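Local coordinates for SusD superfamily protein (Bacteroides fragilis, PDB 3L22) that probably binds glycans at the bacterial outer membrane, and also binds zinc ions, at residues Leu293-Arg298 with Arg356-Val360; Ala335-Asn340 with Leu377-Tyr382. All coordinates share one frame. Numbering follows the deposited sequence.

Contact 1 of 2, residues Leu293-Arg298 with Arg356-Val360; sequences LATDKR and RGRSV
The start of helix 297-302, preceded by a type I turn from Leu293 to Asp296, meets residues 356-360, on helix 345-359. CA atoms come closest at Lys297–Ser359 (4.8 Å) and Asp296–Val360 (4.9 Å). Lys297 N, among the first amides of its helix, donates to Ser359 O (2.9 Å, 168°); Asp296 CA adds a CA-H...O contact to the same oxygen at 3.4 Å. Lys297, with chi1 m and chi2 to chi4 all t, reaches along residues 356-360 so that NZ donates to Arg358 O (2.8 Å), and NZ is also salt-bridged to Glu234. Asp296 is the N-cap: its t rotamer lets OD1 accept from Arg298 N (2.9 Å). Arg298, m-t-m at chi1 to chi3, folds back so that NE meets Asp296 OD1 and NH2 meets Asp296 OD2, each at 2.9 Å, a two-pronged salt bridge. One face of this guanidinium lies against Ser359, NE to CB 3.3 Å; serine is small enough to fit beneath it. Val360 sets CG2 3.2 Å from Asp296 OD2, and its CG1 meets Leu293 CD1 at 3.9 Å. The same leucine methyl lies 3.7 Å from NH2 of Arg356, whose extended t-t-t chain carries the guanidinium to a salt bridge with Asp365, with Glu384 as second partner. Within the helical SusD-family region, an N-cap reinforced by the Asp296-Arg298 salt bridge is thus joined to residues 356-360 by one main-chain and one lysine side-chain hydrogen bond. Helix 374-388 flanks the site: Leu387 touches Asp296 and Arg298, Glu384 pairs also with Arg298, and Glu388 with Arg298 and Arg358.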
loop_
_atom_site.group_PDB
_atom_site.type_symbol
_atom_site.label_atom_id
_atom_site.label_comp_id
_atom_site.label_asym_id
_atom_site.label_seq_id
_atom_site.Cartn_x
_atom_site.Cartn_y
_atom_site.Cartn_z
ATOM N N LEU A 293 -10.374 22.800 -3.647
ATOM C CA LEU A 293 -10.467 24.177 -3.188
ATOM C C LEU A 293 -9.100 24.867 -3.294
ATOM O O LEU A 293 -8.068 24.306 -2.908
ATOM C CB LEU A 293 -10.956 24.195 -1.743
ATOM C CG LEU A 293 -12.369 23.683 -1.500
ATOM C CD1 LEU A 293 -12.554 23.394 0.015
ATOM C CD2 LEU A 293 -13.411 24.663 -2.074
ATOM N N ALA A 294 -9.094 26.071 -3.842
ATOM C CA ALA A 294 -7.874 26.805 -4.110
ATOM C C ALA A 294 -7.037 27.033 -2.833
ATOM O O ALA A 294 -5.800 27.129 -2.903
ATOM C CB ALA A 294 -8.215 28.206 -4.843
ATOM N N THR A 295 -7.686 27.113 -1.670
ATOM C CA THR A 295 -6.963 27.334 -0.426
ATOM C C THR A 295 -6.710 26.035 0.368
ATOM O O THR A 295 -6.233 26.099 1.494
ATOM C CB THR A 295 -7.735 28.277 0.482
ATOM O OG1 THR A 295 -9.028 27.717 0.657
ATOM C CG2 THR A 295 -7.873 29.707 -0.133
ATOM N N ASP A 296 -7.057 24.866 -0.182
ATOM C CA ASP A 296 -6.713 23.578 0.437
ATOM C C ASP A 296 -5.196 23.420 0.340
ATOM O O ASP A 296 -4.639 23.547 -0.737
ATOM C CB ASP A 296 -7.455 22.455 -0.317
ATOM C CG ASP A 296 -7.302 21.045 0.290
ATOM O OD1 ASP A 296 -6.198 20.635 0.717
ATOM O OD2 ASP A 296 -8.307 20.272 0.212
ATOM N N LYS A 297 -4.534 23.106 1.445
ATOM C CA LYS A 297 -3.055 22.920 1.453
ATOM C C LYS A 297 -2.536 21.902 0.456
ATOM O O LYS A 297 -1.463 22.086 -0.091
ATOM C CB LYS A 297 -2.564 22.545 2.857
ATOM C CG LYS A 297 -2.715 23.672 3.886
ATOM C CD LYS A 297 -2.077 23.268 5.236
ATOM C CE LYS A 297 -2.457 24.194 6.385
ATOM N NZ LYS A 297 -2.210 23.512 7.725
ATOM N N ARG A 298 -3.305 20.830 0.231
ATOM C CA ARG A 298 -2.947 19.771 -0.665
ATOM C C ARG A 298 -3.041 20.204 -2.137
ATOM O O ARG A 298 -2.229 19.787 -2.961
ATOM C CB ARG A 298 -3.824 18.571 -0.393
ATOM C CG ARG A 298 -3.664 18.034 1.037
ATOM C CD ARG A 298 -4.787 17.137 1.472
ATOM N NE ARG A 298 -6.058 17.862 1.538
ATOM C CZ ARG A 298 -7.159 17.383 2.105
ATOM N NH1 ARG A 298 -7.180 16.171 2.663
ATOM N NH2 ARG A 298 -8.276 18.110 2.088
ATOM N N ARG A 356 -9.384 16.567 7.543
ATOM C CA ARG A 356 -9.738 17.627 6.597
ATOM C C ARG A 356 -9.318 18.994 7.129
ATOM O O ARG A 356 -8.812 19.824 6.379
ATOM C CB ARG A 356 -11.238 17.610 6.282
ATOM C CG ARG A 356 -11.699 18.653 5.247
ATOM C CD ARG A 356 -13.158 18.471 4.831
ATOM N NE ARG A 356 -13.573 19.477 3.850
ATOM C CZ ARG A 356 -13.359 19.405 2.534
ATOM N NH1 ARG A 356 -12.775 18.360 1.978
ATOM N NH2 ARG A 356 -13.760 20.392 1.747
ATOM N N GLY A 357 -9.553 19.235 8.416
ATOM C CA GLY A 357 -9.160 20.491 9.071
ATOM C C GLY A 357 -7.677 20.799 9.056
ATOM O O GLY A 357 -7.282 21.955 9.150
ATOM N N ARG A 358 -6.841 19.772 8.952
ATOM C CA ARG A 358 -5.415 20.006 8.779
ATOM C C ARG A 358 -5.113 20.776 7.480
ATOM O O ARG A 358 -4.201 21.630 7.466
ATOM C CB ARG A 358 -4.616 18.726 8.947
ATOM C CG ARG A 358 -3.083 18.918 8.924
ATOM C CD ARG A 358 -2.464 18.659 7.584
ATOM N NE ARG A 358 -2.590 17.289 7.099
ATOM C CZ ARG A 358 -1.711 16.302 7.293
ATOM N NH1 ARG A 358 -0.616 16.482 8.031
ATOM N NH2 ARG A 358 -1.930 15.104 6.747
ATOM N N SER A 359 -5.898 20.512 6.424
ATOM C CA SER A 359 -5.652 21.101 5.113
ATOM C C SER A 359 -6.646 22.188 4.657
ATOM O O SER A 359 -6.312 22.990 3.779
ATOM C CB SER A 359 -5.605 19.979 4.070
ATOM O OG SER A 359 -4.489 19.121 4.288
ATOM N N VAL A 360 -7.865 22.167 5.207
ATOM C CA VAL A 360 -8.985 23.020 4.751
ATOM C C VAL A 360 -9.516 23.787 5.946
ATOM O O VAL A 360 -9.930 23.187 6.897
ATOM C CB VAL A 360 -10.160 22.175 4.143
ATOM C CG1 VAL A 360 -11.377 23.055 3.762
ATOM C CG2 VAL A 360 -9.681 21.367 2.878
#

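Contact 2 of 2, residues Ala335-Asn340 with Leu377-Tyr382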
loop_
_atom_site.group_PDB
_atom_site.type_symbol
_atom_site.label_atom_id
_atom_site.label_comp_id
_atom_site.label_asym_id
_atom_site.label_seq_id
_atom_site.Cartn_x
_atom_site.Cartn_y
_atom_site.Cartn_z
ATOM N N ALA A 335 -12.240 6.480 10.652
ATOM C CA ALA A 335 -13.499 7.159 10.289
ATOM C C ALA A 335 -14.381 6.195 9.498
ATOM O O ALA A 335 -15.564 6.090 9.793
ATOM C CB ALA A 335 -13.216 8.405 9.456
ATOM N N GLU A 336 -13.799 5.481 8.502
ATOM C CA GLU A 336 -14.590 4.556 7.689
ATOM C C GLU A 336 -15.155 3.447 8.571
ATOM O O GLU A 336 -16.323 3.092 8.445
ATOM C CB GLU A 336 -13.788 3.998 6.499
ATOM C CG GLU A 336 -14.525 2.914 5.705
ATOM C CD GLU A 336 -13.752 2.449 4.487
ATOM O OE1 GLU A 336 -12.613 2.950 4.281
ATOM O OE2 GLU A 336 -14.270 1.559 3.747
ATOM N N CYS A 337 -14.337 2.882 9.459
ATOM C CA CYS A 337 -14.812 1.824 10.354
ATOM C C CYS A 337 -15.988 2.281 11.211
ATOM O O CYS A 337 -17.014 1.599 11.302
ATOM C CB CYS A 337 -13.706 1.349 11.271
ATOM S SG CYS A 337 -12.362 0.579 10.369
ATOM N N TYR A 338 -15.857 3.451 11.816
ATOM C CA TYR A 338 -16.918 3.960 12.694
ATOM C C TYR A 338 -18.189 4.322 11.911
ATOM O O TYR A 338 -19.281 4.118 12.427
ATOM C CB TYR A 338 -16.429 5.161 13.548
ATOM C CG TYR A 338 -15.693 4.800 14.821
ATOM C CD1 TYR A 338 -16.392 4.408 15.963
ATOM C CD2 TYR A 338 -14.308 4.853 14.885
ATOM C CE1 TYR A 338 -15.714 4.078 17.161
ATOM C CE2 TYR A 338 -13.630 4.531 16.053
ATOM C CZ TYR A 338 -14.342 4.128 17.185
ATOM O OH TYR A 338 -13.672 3.798 18.334
ATOM N N ALA A 339 -18.049 4.801 10.669
ATOM C CA ALA A 339 -19.220 5.078 9.826
ATOM C C ALA A 339 -19.999 3.792 9.485
ATOM O O ALA A 339 -21.173 3.874 9.130
ATOM C CB ALA A 339 -18.826 5.807 8.555
ATOM N N ASN A 340 -19.331 2.633 9.546
ATOM C CA ASN A 340 -19.969 1.332 9.300
ATOM C C ASN A 340 -20.506 0.686 10.573
ATOM O O ASN A 340 -20.952 -0.432 10.518
ATOM C CB ASN A 340 -18.995 0.380 8.617
ATOM C CG ASN A 340 -18.895 0.617 7.151
ATOM O OD1 ASN A 340 -19.801 0.272 6.421
ATOM N ND2 ASN A 340 -17.800 1.189 6.705
ATOM N N LEU A 377 -22.027 10.821 4.587
ATOM C CA LEU A 377 -20.871 10.730 5.483
ATOM C C LEU A 377 -19.838 9.760 4.925
ATOM O O LEU A 377 -18.665 10.076 4.872
ATOM C CB LEU A 377 -21.277 10.306 6.905
ATOM C CG LEU A 377 -20.155 10.070 7.940
ATOM C CD1 LEU A 377 -19.240 11.319 8.053
ATOM C CD2 LEU A 377 -20.769 9.701 9.323
ATOM N N LYS A 378 -20.259 8.579 4.530
ATOM C CA LYS A 378 -19.314 7.631 3.936
ATOM C C LYS A 378 -18.628 8.210 2.708
ATOM O O LYS A 378 -17.397 8.104 2.550
ATOM C CB LYS A 378 -20.001 6.327 3.577
ATOM C CG LYS A 378 -20.408 5.508 4.821
ATOM C CD LYS A 378 -20.986 4.168 4.465
ATOM C CE LYS A 378 -21.429 3.357 5.698
ATOM N NZ LYS A 378 -22.524 4.041 6.422
ATOM N N GLU A 379 -19.401 8.844 1.841
ATOM C CA GLU A 379 -18.824 9.432 0.640
ATOM C C GLU A 379 -17.815 10.535 0.970
ATOM O O GLU A 379 -16.794 10.639 0.314
ATOM C CB GLU A 379 -19.919 9.977 -0.249
ATOM C CG GLU A 379 -19.403 10.557 -1.560
ATOM C CD GLU A 379 -20.479 10.597 -2.695
ATOM O OE1 GLU A 379 -21.304 9.618 -2.804
ATOM O OE2 GLU A 379 -20.481 11.637 -3.439
ATOM N N ALA A 380 -18.092 11.343 1.996
ATOM C CA ALA A 380 -17.130 12.369 2.406
ATOM C C ALA A 380 -15.827 11.736 2.899
ATOM O O ALA A 380 -14.751 12.264 2.663
ATOM C CB ALA A 380 -17.726 13.280 3.504
ATOM N N ILE A 381 -15.930 10.612 3.592
ATOM C CA ILE A 381 -14.730 9.905 4.056
ATOM C C ILE A 381 -13.961 9.314 2.867
ATOM O O ILE A 381 -12.733 9.500 2.775
ATOM C CB ILE A 381 -15.076 8.802 5.094
ATOM C CG1 ILE A 381 -15.638 9.446 6.380
ATOM C CG2 ILE A 381 -13.813 7.909 5.376
ATOM C CD1 ILE A 381 -16.429 8.496 7.303
ATOM N N TYR A 382 -14.677 8.667 1.932
ATOM C CA TYR A 382 -14.020 8.122 0.738
ATOM C C TYR A 382 -13.304 9.195 -0.088
ATOM O O TYR A 382 -12.176 8.985 -0.516
ATOM C CB TYR A 382 -14.991 7.379 -0.170
ATOM C CG TYR A 382 -15.782 6.251 0.472
ATOM C CD1 TYR A 382 -15.319 5.569 1.586
ATOM C CD2 TYR A 382 -17.016 5.873 -0.047
ATOM C CE1 TYR A 382 -16.084 4.535 2.184
ATOM C CE2 TYR A 382 -17.783 4.803 0.536
ATOM C CZ TYR A 382 -17.297 4.176 1.650
ATOM O OH TYR A 382 -18.020 3.172 2.237
HETATM O O HOH W 1 -16.889 1.281 3.856
#
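Ala339 gives up 69 Å² to the opposing helix, and its methyl group explains how the two helices meet. CB points toward helix 374-388, 3.8 Å from Ile381 CD1 and 4.4 Å from Leu377 CD2, and alanine leaves room there for the larger chains. Ile381, burying 65 Å², fills the space one turn along: its CD1 also lies 3.9 Å from Ala335 CB, so the branched side chain rests against alanines spaced four residues apart, while its CG2 approaches Glu336 CB at 4.1 Å. The segments run antiparallel, 166° between directions and 9.8 Å between axes, with Glu336 abreast of Ile381 and Ala339 of Lys378. This is antiparallel packing of two non-consecutive helices in the SusD-family region, which belongs to the TPR clan; helix 345-359 lies between them in the chain and touches both, through Leu352 against Ala380 and Leu351 against Tyr338. Lys378, with 56 Å² covered, lays its aliphatic stem beside Ala339 (CG to CB 4.1 Å), and its chi4 of 63° turns NZ so that it donates a hydrogen bond to Ala339 O (3.0 Å). Nearby, a water hydrogen-bonds to Glu336 OE2 (2.6 Å), Asn340 ND2 (3.0 Å) and Tyr382 OH (2.7 Å), bridging the helices where these side chains do not bond directly. Glu336 is held mainly by salt bridges to Arg401 and Arg402, and Arg402 makes a cation-pi contact with the Tyr382 ring.

Both contacts are largely buried, and both involve the run of helices 327-339, 345-359 and 374-388. Contact 2 packs the first against the third side by side; contact 1 uses residues 356-360 of the middle one, where it meets the start of helix 297-302. The centres of the two contacts lie about 19 Å apart, and their segments alternate along the chain, so the two closures cross. Contact 1 is farther from the centre of the chain and is rich in charge, close to Glu234 and Asp290, which bind zinc in a crystal structure of this protein, though no such ion is bound to this chain in the model. Contact 2, away from the zinc sites, has an alanine, leucine and isoleucine interior, with polar groups flanking it.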